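Local coordinates for probable adenylyl-sulfate kinase (Aeropyrum pernix, PDB 2YVU), which probably catalyses the ATP-dependent 3'-phosphorylation of adenosine 5'-phosphosulfate, giving 3'-phosphoadenylyl sulfate, the activated form of sulfate, at residues Thr55-Ala60 against Leu68-Arg73; Lys72-Ile77 against Cys90-Pro95; Met102-Val107 against Phe114-Val119; Pro159-Asp164 against Tyr178-Ala183. All coordinates share one frame; numbering follows the deposited sequence.

Contact 1: Thr55-Ala60 against Leu68-Arg73; sequences TVSEGA and LRHLKR
Ser57 OG is where His70 and Arg73 converge on the loop, with three bonds in all. Arg73 approaches side-on, and two of its nitrogens point at this one oxygen within the guanidinium plane. The bond from Arg73 NH2 to Ser57 OG is 2.7 Å and fairly straight, at 163°. The one from Arg73 NE to Ser57 OG is 3.2 Å and more bent. His70 meets the same hydroxyl with its ring edge, His70 ND1 lying 2.8 Å from Ser57 OG; either atom may be the donor. A bend in the Arg73 chain (chi3 67°) turns its guanidinium side-on to the serine. One face of that group lies against Val56 O, and the other against His70 CA. With a leucine in place of Arg73, Ser57 OG would keep His70 but would probably be freer to turn. Arg73 NH1 makes a weak hydrogen bond to Val56 O of the second subunit. This is a polar loop-to-helix contact of the P-loop kinase fold; the His70 side chain is about 8 Å from that of Ser94, the probable phosphoserine site. The loop follows helix 49-53 and lies against helix 64-82, which also packs on helix 97-109 through Leu68, Leu71 and Lys72.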
loop_
_atom_site.group_PDB
_atom_site.type_symbol
_atom_site.label_atom_id
_atom_site.label_comp_id
_atom_site.label_asym_id
_atom_site.label_seq_id
_atom_site.Cartn_x
_atom_site.Cartn_y
_atom_site.Cartn_z
ATOM N N THR A 55 7.948 -2.104 6.421
ATOM C CA THR A 55 7.696 -1.330 5.208
ATOM C C THR A 55 6.667 -0.209 5.316
ATOM O O THR A 55 7.018 0.939 5.529
ATOM C CB THR A 55 7.275 -2.263 4.041
ATOM O OG1 THR A 55 6.023 -2.895 4.365
ATOM C CG2 THR A 55 8.364 -3.327 3.777
ATOM N N VAL A 56 5.392 -0.550 5.180
ATOM C CA VAL A 56 4.333 0.454 5.201
ATOM C C VAL A 56 3.873 0.924 6.568
ATOM O O VAL A 56 3.295 1.999 6.704
ATOM C CB VAL A 56 3.107 -0.051 4.384
ATOM C CG1 VAL A 56 3.545 -0.351 2.951
ATOM C CG2 VAL A 56 2.519 -1.304 5.019
ATOM N N SER A 57 4.140 0.125 7.590
ATOM C CA SER A 57 3.742 0.478 8.941
ATOM C C SER A 57 4.955 0.316 9.855
ATOM O O SER A 57 4.819 -0.053 11.007
ATOM C CB SER A 57 2.609 -0.446 9.403
ATOM O OG SER A 57 1.552 -0.450 8.462
ATOM N N GLU A 58 6.135 0.623 9.330
ATOM C CA GLU A 58 7.387 0.462 10.070
ATOM C C GLU A 58 7.621 1.134 11.423
ATOM O O GLU A 58 8.364 0.595 12.245
ATOM C CB GLU A 58 8.573 0.814 9.173
ATOM C CG GLU A 58 9.919 0.513 9.821
ATOM C CD GLU A 58 11.088 0.767 8.891
ATOM O OE1 GLU A 58 11.995 -0.092 8.843
ATOM O OE2 GLU A 58 11.104 1.821 8.214
ATOM N N GLY A 59 7.031 2.292 11.686
ATOM C CA GLY A 59 7.314 2.909 12.977
ATOM C C GLY A 59 6.135 3.201 13.883
ATOM O O GLY A 59 6.077 4.252 14.525
ATOM N N ALA A 60 5.195 2.271 13.959
ATOM C CA ALA A 60 4.022 2.487 14.792
ATOM C C ALA A 60 4.142 1.836 16.163
ATOM O O ALA A 60 4.856 0.843 16.345
ATOM C CB ALA A 60 2.773 1.962 14.073
ATOM N N LEU A 68 -5.303 0.526 14.584
ATOM C CA LEU A 68 -6.391 0.892 13.684
ATOM C C LEU A 68 -5.858 1.651 12.480
ATOM O O LEU A 68 -6.210 1.346 11.336
ATOM C CB LEU A 68 -7.420 1.776 14.400
ATOM C CG LEU A 68 -8.743 1.165 14.859
ATOM C CD1 LEU A 68 -9.625 2.274 15.435
ATOM C CD2 LEU A 68 -9.447 0.483 13.687
ATOM N N ARG A 69 -5.035 2.664 12.737
ATOM C CA ARG A 69 -4.460 3.447 11.638
ATOM C C ARG A 69 -3.808 2.497 10.648
ATOM O O ARG A 69 -3.899 2.665 9.437
ATOM C CB ARG A 69 -3.382 4.401 12.150
ATOM C CG ARG A 69 -3.834 5.825 12.336
ATOM C CD ARG A 69 -2.648 6.749 12.593
ATOM N NE ARG A 69 -3.058 8.147 12.564
ATOM C CZ ARG A 69 -3.907 8.699 13.425
ATOM N NH1 ARG A 69 -4.442 7.971 14.396
ATOM N NH2 ARG A 69 -4.227 9.982 13.315
ATOM N N HIS A 70 -3.144 1.495 11.205
ATOM C CA HIS A 70 -2.421 0.488 10.442
ATOM C C HIS A 70 -3.356 -0.358 9.599
ATOM O O HIS A 70 -3.138 -0.524 8.399
ATOM C CB HIS A 70 -1.624 -0.342 11.443
ATOM C CG HIS A 70 -1.236 -1.698 10.966
ATOM N ND1 HIS A 70 -0.316 -1.901 9.959
ATOM C CD2 HIS A 70 -1.572 -2.926 11.423
ATOM C CE1 HIS A 70 -0.099 -3.196 9.822
ATOM N NE2 HIS A 70 -0.850 -3.840 10.699
ATOM N N LEU A 71 -4.410 -0.868 10.224
ATOM C CA LEU A 71 -5.381 -1.702 9.537
ATOM C C LEU A 71 -6.125 -0.951 8.436
ATOM O O LEU A 71 -6.410 -1.507 7.372
ATOM C CB LEU A 71 -6.369 -2.289 10.556
ATOM C CG LEU A 71 -5.704 -3.281 11.529
ATOM C CD1 LEU A 71 -6.706 -3.735 12.595
ATOM C CD2 LEU A 71 -5.170 -4.502 10.755
ATOM N N LYS A 72 -6.455 0.307 8.688
ATOM C CA LYS A 72 -7.140 1.102 7.680
ATOM C C LYS A 72 -6.176 1.261 6.496
ATOM O O LYS A 72 -6.564 1.242 5.336
ATOM C CB LYS A 72 -7.492 2.477 8.247
ATOM C CG LYS A 72 -8.000 3.452 7.191
ATOM C CD LYS A 72 -8.382 4.785 7.813
ATOM C CE LYS A 72 -9.067 5.690 6.787
ATOM N NZ LYS A 72 -9.444 7.018 7.379
ATOM N N ARG A 73 -4.903 1.426 6.813
ATOM C CA ARG A 73 -3.890 1.582 5.798
ATOM C C ARG A 73 -3.788 0.318 4.960
ATOM O O ARG A 73 -3.703 0.382 3.737
ATOM C CB ARG A 73 -2.558 1.882 6.462
ATOM C CG ARG A 73 -1.439 1.995 5.500
ATOM C CD ARG A 73 -0.390 2.858 6.117
ATOM N NE ARG A 73 0.184 2.195 7.251
ATOM C CZ ARG A 73 0.442 2.782 8.410
ATOM N NH1 ARG A 73 0.176 4.070 8.607
ATOM N NH2 ARG A 73 0.974 2.060 9.369
#

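Contact 2: Lys72-Ile77 against Cys90-Pro95; sequences KRIAWI and CSFVSP
Ile74 meets Phe92 and Cys90 from a helical turn in which one carbonyl oxygen, Arg73 O, takes two N-H groups: Ile77 N at 3.1 Å and, weakly, Trp76 N. Across the contact everything is apolar. Ile74 and Phe92 come from opposite directions. Ile74 CG1 lies over one face of the Phe92 ring in a CH-pi contact, 4.2 Å from the centroid and 26° off the normal. Ile74 CG2 stands above the rim on the same face, 3.5 Å from Phe92 CE1. Ile74 CD1 turns past the CZ end on the same side, 3.7 Å from Phe92 CZ, with chi2 at -53°. This is helix-on-sheet packing in a P-loop kinase fold: helix 64-82 covers strand 87-91, which runs in a parallel sheet beside strands 14-19 and 44-48. Backbone hydrogen bonds to Val16 and Leu18 hold Cys90 in that sheet. Its sulfur makes the looser end of the contact, Cys90 SG lying 4.3 Å from Ile74 CG2. Within the segment, Cys90 CB sits at the edge of the Phe92 ring. The chain then leads to Ser94, the phosphoserine intermediate by similarity, whose OG bonds to Trp17 NE1. Phe92 also meets the ring of His70, with the planes steeply inclined.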
loop_
_atom_site.group_PDB
_atom_site.type_symbol
_atom_site.label_atom_id
_atom_site.label_comp_id
_atom_site.label_asym_id
_atom_site.label_seq_id
_atom_site.Cartn_x
_atom_site.Cartn_y
_atom_site.Cartn_z
ATOM N N LYS A 72 -6.455 0.307 8.688
ATOM C CA LYS A 72 -7.140 1.102 7.680
ATOM C C LYS A 72 -6.176 1.261 6.496
ATOM O O LYS A 72 -6.564 1.242 5.336
ATOM C CB LYS A 72 -7.492 2.477 8.247
ATOM C CG LYS A 72 -8.000 3.452 7.191
ATOM C CD LYS A 72 -8.382 4.785 7.813
ATOM C CE LYS A 72 -9.067 5.690 6.787
ATOM N NZ LYS A 72 -9.444 7.018 7.379
ATOM N N ARG A 73 -4.903 1.426 6.813
ATOM C CA ARG A 73 -3.890 1.582 5.798
ATOM C C ARG A 73 -3.788 0.318 4.960
ATOM O O ARG A 73 -3.703 0.382 3.737
ATOM C CB ARG A 73 -2.558 1.882 6.462
ATOM C CG ARG A 73 -1.439 1.995 5.500
ATOM C CD ARG A 73 -0.390 2.858 6.117
ATOM N NE ARG A 73 0.184 2.195 7.251
ATOM C CZ ARG A 73 0.442 2.782 8.410
ATOM N NH1 ARG A 73 0.176 4.070 8.607
ATOM N NH2 ARG A 73 0.974 2.060 9.369
ATOM N N ILE A 74 -3.793 -0.833 5.625
ATOM C CA ILE A 74 -3.721 -2.102 4.914
ATOM C C ILE A 74 -4.936 -2.264 4.012
ATOM O O ILE A 74 -4.818 -2.731 2.889
ATOM C CB ILE A 74 -3.671 -3.298 5.888
ATOM C CG1 ILE A 74 -2.332 -3.295 6.641
ATOM C CG2 ILE A 74 -3.846 -4.606 5.115
ATOM C CD1 ILE A 74 -1.109 -3.235 5.719
ATOM N N ALA A 75 -6.106 -1.874 4.522
ATOM C CA ALA A 75 -7.351 -1.969 3.768
ATOM C C ALA A 75 -7.262 -1.159 2.459
ATOM O O ALA A 75 -7.768 -1.547 1.416
ATOM C CB ALA A 75 -8.495 -1.440 4.625
ATOM N N TRP A 76 -6.609 -0.021 2.513
ATOM C CA TRP A 76 -6.509 0.769 1.302
ATOM C C TRP A 76 -5.559 0.182 0.284
ATOM O O TRP A 76 -5.857 0.191 -0.914
ATOM C CB TRP A 76 -6.118 2.185 1.650
ATOM C CG TRP A 76 -7.348 2.996 1.888
ATOM C CD1 TRP A 76 -7.915 3.316 3.088
ATOM C CD2 TRP A 76 -8.195 3.549 0.878
ATOM N NE1 TRP A 76 -9.062 4.040 2.886
ATOM C CE2 TRP A 76 -9.256 4.199 1.537
ATOM C CE3 TRP A 76 -8.155 3.555 -0.524
ATOM C CZ2 TRP A 76 -10.278 4.858 0.841
ATOM C CZ3 TRP A 76 -9.172 4.213 -1.220
ATOM C CH2 TRP A 76 -10.217 4.856 -0.533
ATOM N N ILE A 77 -4.429 -0.340 0.766
ATOM C CA ILE A 77 -3.426 -0.953 -0.095
ATOM C C ILE A 77 -4.078 -2.171 -0.746
ATOM O O ILE A 77 -3.905 -2.423 -1.932
ATOM C CB ILE A 77 -2.202 -1.404 0.718
ATOM C CG1 ILE A 77 -1.516 -0.176 1.338
ATOM C CG2 ILE A 77 -1.267 -2.229 -0.150
ATOM C CD1 ILE A 77 -0.349 -0.499 2.320
ATOM N N CYS A 90 -4.580 -11.458 2.974
ATOM C CA CYS A 90 -4.107 -10.754 4.161
ATOM C C CYS A 90 -4.082 -11.582 5.440
ATOM O O CYS A 90 -5.031 -12.302 5.742
ATOM C CB CYS A 90 -4.970 -9.514 4.413
ATOM S SG CYS A 90 -4.956 -8.300 3.130
ATOM N N SER A 91 -2.999 -11.447 6.198
ATOM C CA SER A 91 -2.846 -12.156 7.460
ATOM C C SER A 91 -2.349 -11.168 8.495
ATOM O O SER A 91 -1.150 -10.861 8.565
ATOM C CB SER A 91 -1.828 -13.286 7.349
ATOM O OG SER A 91 -1.698 -13.883 8.625
ATOM N N PHE A 92 -3.266 -10.660 9.303
ATOM C CA PHE A 92 -2.881 -9.676 10.292
ATOM C C PHE A 92 -3.434 -9.925 11.676
ATOM O O PHE A 92 -4.315 -10.757 11.865
ATOM C CB PHE A 92 -3.327 -8.284 9.841
ATOM C CG PHE A 92 -2.533 -7.744 8.706
ATOM C CD1 PHE A 92 -2.947 -7.947 7.397
ATOM C CD2 PHE A 92 -1.333 -7.075 8.945
ATOM C CE1 PHE A 92 -2.179 -7.488 6.326
ATOM C CE2 PHE A 92 -0.552 -6.612 7.880
ATOM C CZ PHE A 92 -0.977 -6.817 6.566
ATOM N N VAL A 93 -2.890 -9.189 12.640
ATOM C CA VAL A 93 -3.357 -9.264 14.012
ATOM C C VAL A 93 -4.466 -8.202 14.062
ATOM O O VAL A 93 -4.199 -6.991 14.056
ATOM C CB VAL A 93 -2.222 -8.936 15.013
ATOM C CG1 VAL A 93 -1.592 -7.612 14.669
ATOM C CG2 VAL A 93 -2.760 -8.911 16.434
ATOM N N SER A 94 -5.709 -8.672 14.055
ATOM C CA SER A 94 -6.873 -7.794 14.078
ATOM C C SER A 94 -7.951 -8.478 14.929
ATOM O O SER A 94 -8.981 -8.913 14.422
ATOM C CB SER A 94 -7.345 -7.585 12.637
ATOM O OG SER A 94 -7.453 -8.824 11.933
ATOM N N PRO A 95 -7.720 -8.570 16.247
ATOM C CA PRO A 95 -8.652 -9.215 17.174
ATOM C C PRO A 95 -10.030 -8.596 17.346
ATOM O O PRO A 95 -10.971 -9.299 17.706
ATOM C CB PRO A 95 -7.863 -9.244 18.487
ATOM C CG PRO A 95 -7.086 -7.991 18.421
ATOM C CD PRO A 95 -6.588 -7.974 16.981
#

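Contact 3: Met102-Val107 against Phe114-Val119; sequences MVRRIV and FLEIYV
Arg104 and Phe114 join helix 97-109 to strand 114-120, the second half of a beta-alpha-beta crossover that begins at strand 87-91. The short axes run nearly antiparallel, at 157°, and approach to 9.2 Å. Strand 14-19 lies between the two strands so linked, in the strand order 2-3-1-4-5 of P-loop kinases.

The apolar contacts centre on the Phe114 ring. Arg104 CA stands over the middle of one face in a CH-pi contact, 3.8 Å from the centroid. The side chains of two valines cross that of Phe114 at about a right angle: Val103 CG1 is 3.6 Å from Phe114 CE2, and Val107 CG2 is 3.7 Å from Phe114 CD2. Trp17 also meets this ring.

The flat groups are not stacked. The Arg104 chain bends at chi3 (-66°), which brings the guanidinium face over Phe114 CD1, 3.6 Å from Arg104 CZ, with the two planes 76° apart.

Among the polar contacts, Glu116 OE1 and a water lie at the guanidinium edge. Arg104 NH2 forms a salt bridge with Glu116 OE1, on the anti side of the carboxylate. Phe114 O lies well out of the guanidinium plane and takes a weak bond from Arg104 NH1, whose stronger partner is Glu108. Glu116 OE2 pairs with Arg100. A methionine in place of Arg104 would probably leave Glu116 OE1 without its charged mate and the strand carbonyl without this donor. The water ties the pair a second time, accepting from Arg104 NE at 3.0 Å and donating to Glu116 OE1 at 2.8 Å.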
loop_
_atom_site.group_PDB
_atom_site.type_symbol
_atom_site.label_atom_id
_atom_site.label_comp_id
_atom_site.label_asym_id
_atom_site.label_seq_id
_atom_site.Cartn_x
_atom_site.Cartn_y
_atom_site.Cartn_z
ATOM N N MET A 102 -14.391 -2.254 9.801
ATOM C CA MET A 102 -13.896 -1.035 9.169
ATOM C C MET A 102 -13.035 -1.417 7.939
ATOM O O MET A 102 -13.096 -0.773 6.892
ATOM C CB MET A 102 -13.082 -0.251 10.200
ATOM C CG MET A 102 -12.401 0.982 9.675
ATOM S SD MET A 102 -10.804 0.600 8.945
ATOM C CE MET A 102 -9.760 0.451 10.430
ATOM N N VAL A 103 -12.243 -2.480 8.061
ATOM C CA VAL A 103 -11.420 -2.928 6.935
ATOM C C VAL A 103 -12.355 -3.414 5.820
ATOM O O VAL A 103 -12.213 -3.011 4.668
ATOM C CB VAL A 103 -10.484 -4.072 7.341
ATOM C CG1 VAL A 103 -9.831 -4.673 6.099
ATOM C CG2 VAL A 103 -9.412 -3.546 8.292
ATOM N N ARG A 104 -13.322 -4.260 6.177
ATOM C CA ARG A 104 -14.302 -4.775 5.216
ATOM C C ARG A 104 -14.984 -3.657 4.446
ATOM O O ARG A 104 -15.129 -3.744 3.217
ATOM C CB ARG A 104 -15.398 -5.582 5.929
ATOM C CG ARG A 104 -16.572 -5.981 5.019
ATOM C CD ARG A 104 -17.704 -6.756 5.774
ATOM N NE ARG A 104 -17.293 -8.080 6.261
ATOM C CZ ARG A 104 -17.181 -9.171 5.499
ATOM N NH1 ARG A 104 -17.443 -9.125 4.195
ATOM N NH2 ARG A 104 -16.842 -10.329 6.046
ATOM N N ARG A 105 -15.424 -2.626 5.174
ATOM C CA ARG A 105 -16.117 -1.481 4.580
ATOM C C ARG A 105 -15.309 -0.816 3.478
ATOM O O ARG A 105 -15.823 -0.507 2.401
ATOM C CB ARG A 105 -16.434 -0.413 5.637
ATOM C CG ARG A 105 -17.556 -0.760 6.600
ATOM C CD ARG A 105 -18.183 0.509 7.225
ATOM N NE ARG A 105 -17.229 1.348 7.957
ATOM C CZ ARG A 105 -16.796 1.110 9.194
ATOM N NH1 ARG A 105 -17.230 0.050 9.865
ATOM N NH2 ARG A 105 -15.926 1.938 9.762
ATOM N N ILE A 106 -14.046 -0.554 3.774
ATOM C CA ILE A 106 -13.173 0.083 2.814
ATOM C C ILE A 106 -13.073 -0.752 1.557
ATOM O O ILE A 106 -13.186 -0.222 0.449
ATOM C CB ILE A 106 -11.790 0.319 3.429
ATOM C CG1 ILE A 106 -11.912 1.442 4.470
ATOM C CG2 ILE A 106 -10.767 0.620 2.334
ATOM C CD1 ILE A 106 -10.712 1.609 5.398
ATOM N N VAL A 107 -12.907 -2.060 1.714
ATOM C CA VAL A 107 -12.793 -2.942 0.535
ATOM C C VAL A 107 -14.117 -3.052 -0.259
ATOM O O VAL A 107 -14.133 -2.928 -1.503
ATOM C CB VAL A 107 -12.311 -4.365 0.963
ATOM C CG1 VAL A 107 -12.293 -5.318 -0.226
ATOM C CG2 VAL A 107 -10.872 -4.260 1.582
ATOM N N PHE A 114 -14.933 -9.236 -0.140
ATOM C CA PHE A 114 -14.069 -9.314 1.033
ATOM C C PHE A 114 -14.415 -10.591 1.784
ATOM O O PHE A 114 -15.482 -10.694 2.392
ATOM C CB PHE A 114 -14.275 -8.078 1.920
ATOM C CG PHE A 114 -13.376 -8.037 3.139
ATOM C CD1 PHE A 114 -13.801 -8.563 4.362
ATOM C CD2 PHE A 114 -12.118 -7.442 3.072
ATOM C CE1 PHE A 114 -12.991 -8.487 5.497
ATOM C CE2 PHE A 114 -11.291 -7.360 4.202
ATOM C CZ PHE A 114 -11.726 -7.880 5.418
ATOM N N LEU A 115 -13.511 -11.563 1.738
ATOM C CA LEU A 115 -13.745 -12.843 2.401
ATOM C C LEU A 115 -13.059 -12.935 3.757
ATOM O O LEU A 115 -11.840 -13.087 3.841
ATOM C CB LEU A 115 -13.258 -13.999 1.515
ATOM C CG LEU A 115 -13.825 -14.004 0.097
ATOM C CD1 LEU A 115 -13.180 -15.095 -0.748
ATOM C CD2 LEU A 115 -15.315 -14.190 0.187
ATOM N N GLU A 116 -13.847 -12.851 4.818
ATOM C CA GLU A 116 -13.317 -12.936 6.168
ATOM C C GLU A 116 -13.226 -14.414 6.550
ATOM O O GLU A 116 -14.238 -15.103 6.720
ATOM C CB GLU A 116 -14.222 -12.169 7.121
ATOM C CG GLU A 116 -13.756 -12.135 8.561
ATOM C CD GLU A 116 -14.483 -11.056 9.355
ATOM O OE1 GLU A 116 -15.571 -10.637 8.929
ATOM O OE2 GLU A 116 -13.972 -10.624 10.402
ATOM N N ILE A 117 -11.996 -14.889 6.661
ATOM C CA ILE A 117 -11.711 -16.285 6.970
ATOM C C ILE A 117 -11.254 -16.455 8.411
ATOM O O ILE A 117 -10.185 -15.961 8.809
ATOM C CB ILE A 117 -10.586 -16.809 6.052
ATOM C CG1 ILE A 117 -10.910 -16.442 4.600
ATOM C CG2 ILE A 117 -10.326 -18.310 6.323
ATOM C CD1 ILE A 117 -12.236 -17.032 4.050
ATOM N N TYR A 118 -12.045 -17.176 9.191
ATOM C CA TYR A 118 -11.685 -17.400 10.582
ATOM C C TYR A 118 -10.822 -18.647 10.747
ATOM O O TYR A 118 -11.287 -19.775 10.551
ATOM C CB TYR A 118 -12.955 -17.490 11.447
ATOM C CG TYR A 118 -12.710 -17.762 12.926
ATOM C CD1 TYR A 118 -11.581 -17.267 13.580
ATOM C CD2 TYR A 118 -13.641 -18.464 13.682
ATOM C CE1 TYR A 118 -11.385 -17.467 14.964
ATOM C CE2 TYR A 118 -13.458 -18.665 15.061
ATOM C CZ TYR A 118 -12.327 -18.165 15.691
ATOM O OH TYR A 118 -12.141 -18.385 17.048
ATOM N N VAL A 119 -9.555 -18.421 11.097
ATOM C CA VAL A 119 -8.582 -19.475 11.343
ATOM C C VAL A 119 -8.731 -19.732 12.848
ATOM O O VAL A 119 -8.225 -18.985 13.689
ATOM C CB VAL A 119 -7.165 -18.992 10.981
ATOM C CG1 VAL A 119 -6.145 -20.125 11.174
ATOM C CG2 VAL A 119 -7.161 -18.498 9.534
HETATM O O HOH W 1 -16.103 -7.898 9.032
#

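Contact 4: Pro159-Asp164 against Tyr178-Ala183; sequences PQLVLD and YSLVKA
Leu161 and Leu180 mark where the two backbones come nearest, with their CA atoms 8.1 Å apart. The chain turns at Gln160 and then straightens: Leu161 is almost fully stretched (phi -171°, psi 150°) and opens the short strand 161-164. Facing it is a regular stretch of helix, in which Lys182 N bonds to Tyr178 O and Ala183 N to Ser179 O. No hydrogen bond crosses between the segments. The contact is small and lies near the protein surface.

The two leucines reach toward each other tip to tip. Leu180 CD1 does most of the touching. It lies 4.0 Å from Leu161 CB and 4.2 Å from Leu161 CD2. The same methyl rests against the turn before the strand, 3.9 Å from Gln160 O and 4.2 Å from Gln160 CB. One leucine methyl thus spans two residues of the other segment. Leu161 CD2 in turn sits 4.2 Å from Leu180 CB. In Leu180, chi2 is -142°, away from a staggered value, which may mark slight strain or an imprecisely placed end.

This is helix-on-sheet packing at the edge of the parallel sheet of the P-loop kinase fold. Strand 161-164 is the outermost strand on its side of that sheet within this chain. Its neighbour is strand 114-120, and Leu180 also packs on Leu115 and Ile117 there. Helix 170-184 follows the strand and returns across one face of the sheet. It lies next to helix 26-39, with Val181 reaching both Leu33 of that helix and the central strand 14-19.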
loop_
_atom_site.group_PDB
_atom_site.type_symbol
_atom_site.label_atom_id
_atom_site.label_comp_id
_atom_site.label_asym_id
_atom_site.label_seq_id
_atom_site.Cartn_x
_atom_site.Cartn_y
_atom_site.Cartn_z
ATOM N N PRO A 159 -18.331 -15.171 9.433
ATOM C CA PRO A 159 -17.180 -15.281 8.534
ATOM C C PRO A 159 -17.579 -15.963 7.235
ATOM O O PRO A 159 -18.577 -16.661 7.175
ATOM C CB PRO A 159 -16.217 -16.131 9.331
ATOM C CG PRO A 159 -17.150 -17.087 9.993
ATOM C CD PRO A 159 -18.237 -16.165 10.515
ATOM N N GLN A 160 -16.809 -15.769 6.183
ATOM C CA GLN A 160 -17.175 -16.435 4.953
ATOM C C GLN A 160 -16.712 -17.882 5.006
ATOM O O GLN A 160 -17.129 -18.712 4.192
ATOM C CB GLN A 160 -16.588 -15.702 3.756
ATOM C CG GLN A 160 -17.398 -14.488 3.324
ATOM C CD GLN A 160 -17.645 -13.464 4.439
ATOM O OE1 GLN A 160 -18.763 -13.327 4.927
ATOM N NE2 GLN A 160 -16.611 -12.735 4.825
ATOM N N LEU A 161 -15.875 -18.211 5.988
ATOM C CA LEU A 161 -15.414 -19.591 6.087
ATOM C C LEU A 161 -14.668 -19.759 7.402
ATOM O O LEU A 161 -14.047 -18.822 7.878
ATOM C CB LEU A 161 -14.471 -19.910 4.911
ATOM C CG LEU A 161 -14.168 -21.366 4.543
ATOM C CD1 LEU A 161 -15.415 -21.946 3.885
ATOM C CD2 LEU A 161 -12.981 -21.461 3.561
ATOM N N VAL A 162 -14.713 -20.958 7.963
ATOM C CA VAL A 162 -14.023 -21.262 9.216
ATOM C C VAL A 162 -13.014 -22.365 8.954
ATOM O O VAL A 162 -13.355 -23.403 8.393
ATOM C CB VAL A 162 -14.991 -21.771 10.304
ATOM C CG1 VAL A 162 -14.206 -22.168 11.560
ATOM C CG2 VAL A 162 -16.020 -20.695 10.623
ATOM N N LEU A 163 -11.761 -22.138 9.327
ATOM C CA LEU A 163 -10.741 -23.169 9.133
ATOM C C LEU A 163 -10.340 -23.658 10.526
ATOM O O LEU A 163 -9.635 -22.961 11.273
ATOM C CB LEU A 163 -9.519 -22.606 8.368
ATOM C CG LEU A 163 -9.787 -22.084 6.940
ATOM C CD1 LEU A 163 -8.478 -21.647 6.327
ATOM C CD2 LEU A 163 -10.449 -23.153 6.055
ATOM N N ASP A 164 -10.812 -24.850 10.888
ATOM C CA ASP A 164 -10.501 -25.405 12.201
ATOM C C ASP A 164 -9.111 -26.021 12.171
ATOM O O ASP A 164 -8.924 -27.119 11.635
ATOM C CB ASP A 164 -11.523 -26.476 12.595
ATOM C CG ASP A 164 -11.404 -26.869 14.067
ATOM O OD1 ASP A 164 -10.268 -26.925 14.582
ATOM O OD2 ASP A 164 -12.442 -27.125 14.711
ATOM N N TYR A 178 -9.107 -22.642 -0.792
ATOM C CA TYR A 178 -8.889 -22.544 -2.225
ATOM C C TYR A 178 -10.195 -22.741 -2.985
ATOM O O TYR A 178 -10.426 -22.067 -3.976
ATOM C CB TYR A 178 -7.846 -23.585 -2.656
ATOM C CG TYR A 178 -7.718 -23.762 -4.161
ATOM C CD1 TYR A 178 -8.654 -24.514 -4.877
ATOM C CD2 TYR A 178 -6.657 -23.186 -4.866
ATOM C CE1 TYR A 178 -8.539 -24.691 -6.247
ATOM C CE2 TYR A 178 -6.532 -23.357 -6.251
ATOM C CZ TYR A 178 -7.478 -24.111 -6.927
ATOM O OH TYR A 178 -7.374 -24.288 -8.277
ATOM N N SER A 179 -11.055 -23.652 -2.528
ATOM C CA SER A 179 -12.332 -23.891 -3.219
ATOM C C SER A 179 -13.254 -22.679 -3.143
ATOM O O SER A 179 -13.934 -22.355 -4.121
ATOM C CB SER A 179 -13.049 -25.109 -2.632
ATOM O OG SER A 179 -12.329 -26.302 -2.896
ATOM N N LEU A 180 -13.275 -22.010 -1.988
ATOM C CA LEU A 180 -14.105 -20.810 -1.799
ATOM C C LEU A 180 -13.556 -19.711 -2.723
ATOM O O LEU A 180 -14.306 -19.065 -3.465
ATOM C CB LEU A 180 -14.043 -20.320 -0.332
ATOM C CG LEU A 180 -15.159 -19.462 0.315
ATOM C CD1 LEU A 180 -14.549 -18.391 1.246
ATOM C CD2 LEU A 180 -15.999 -18.787 -0.738
ATOM N N VAL A 181 -12.242 -19.505 -2.686
ATOM C CA VAL A 181 -11.623 -18.480 -3.528
ATOM C C VAL A 181 -11.943 -18.720 -5.008
ATOM O O VAL A 181 -12.374 -17.810 -5.714
ATOM C CB VAL A 181 -10.078 -18.460 -3.349
ATOM C CG1 VAL A 181 -9.435 -17.674 -4.478
ATOM C CG2 VAL A 181 -9.717 -17.801 -2.000
ATOM N N LYS A 182 -11.720 -19.945 -5.478
ATOM C CA LYS A 182 -11.984 -20.255 -6.881
ATOM C C LYS A 182 -13.466 -20.113 -7.213
ATOM O O LYS A 182 -13.830 -19.764 -8.330
ATOM C CB LYS A 182 -11.502 -21.672 -7.213
ATOM C CG LYS A 182 -9.993 -21.828 -7.129
ATOM C CD LYS A 182 -9.257 -21.111 -8.272
ATOM C CE LYS A 182 -9.517 -21.823 -9.605
ATOM N NZ LYS A 182 -8.536 -21.474 -10.671
ATOM N N ALA A 183 -14.321 -20.367 -6.234
ATOM C CA ALA A 183 -15.748 -20.250 -6.475
ATOM C C ALA A 183 -16.122 -18.796 -6.666
ATOM O O ALA A 183 -17.049 -18.480 -7.400
ATOM C CB ALA A 183 -16.531 -20.843 -5.313
#

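How the contacts relate
The contacts follow the chain in order, and contacts 1 and 2 share Lys72 and Arg73 on helix 64-82. Their centres are about 8 Å apart, and both touch the second subunit. Contact 3 lies about 9 Å from contact 2, centre to centre; helix 97-109 packs against helix 64-82 through pairs such as Ala75 and Val103. Contact 4 joins contact 3 through neighbouring strands of the sheet, their centres about 13 Å apart. The centres of contacts 1 and 4 are about 27 Å apart, on opposite sides of the chain's centre. The series therefore runs from the dimer side, past the probable phosphoserine site, to an edge strand of the shared sheet.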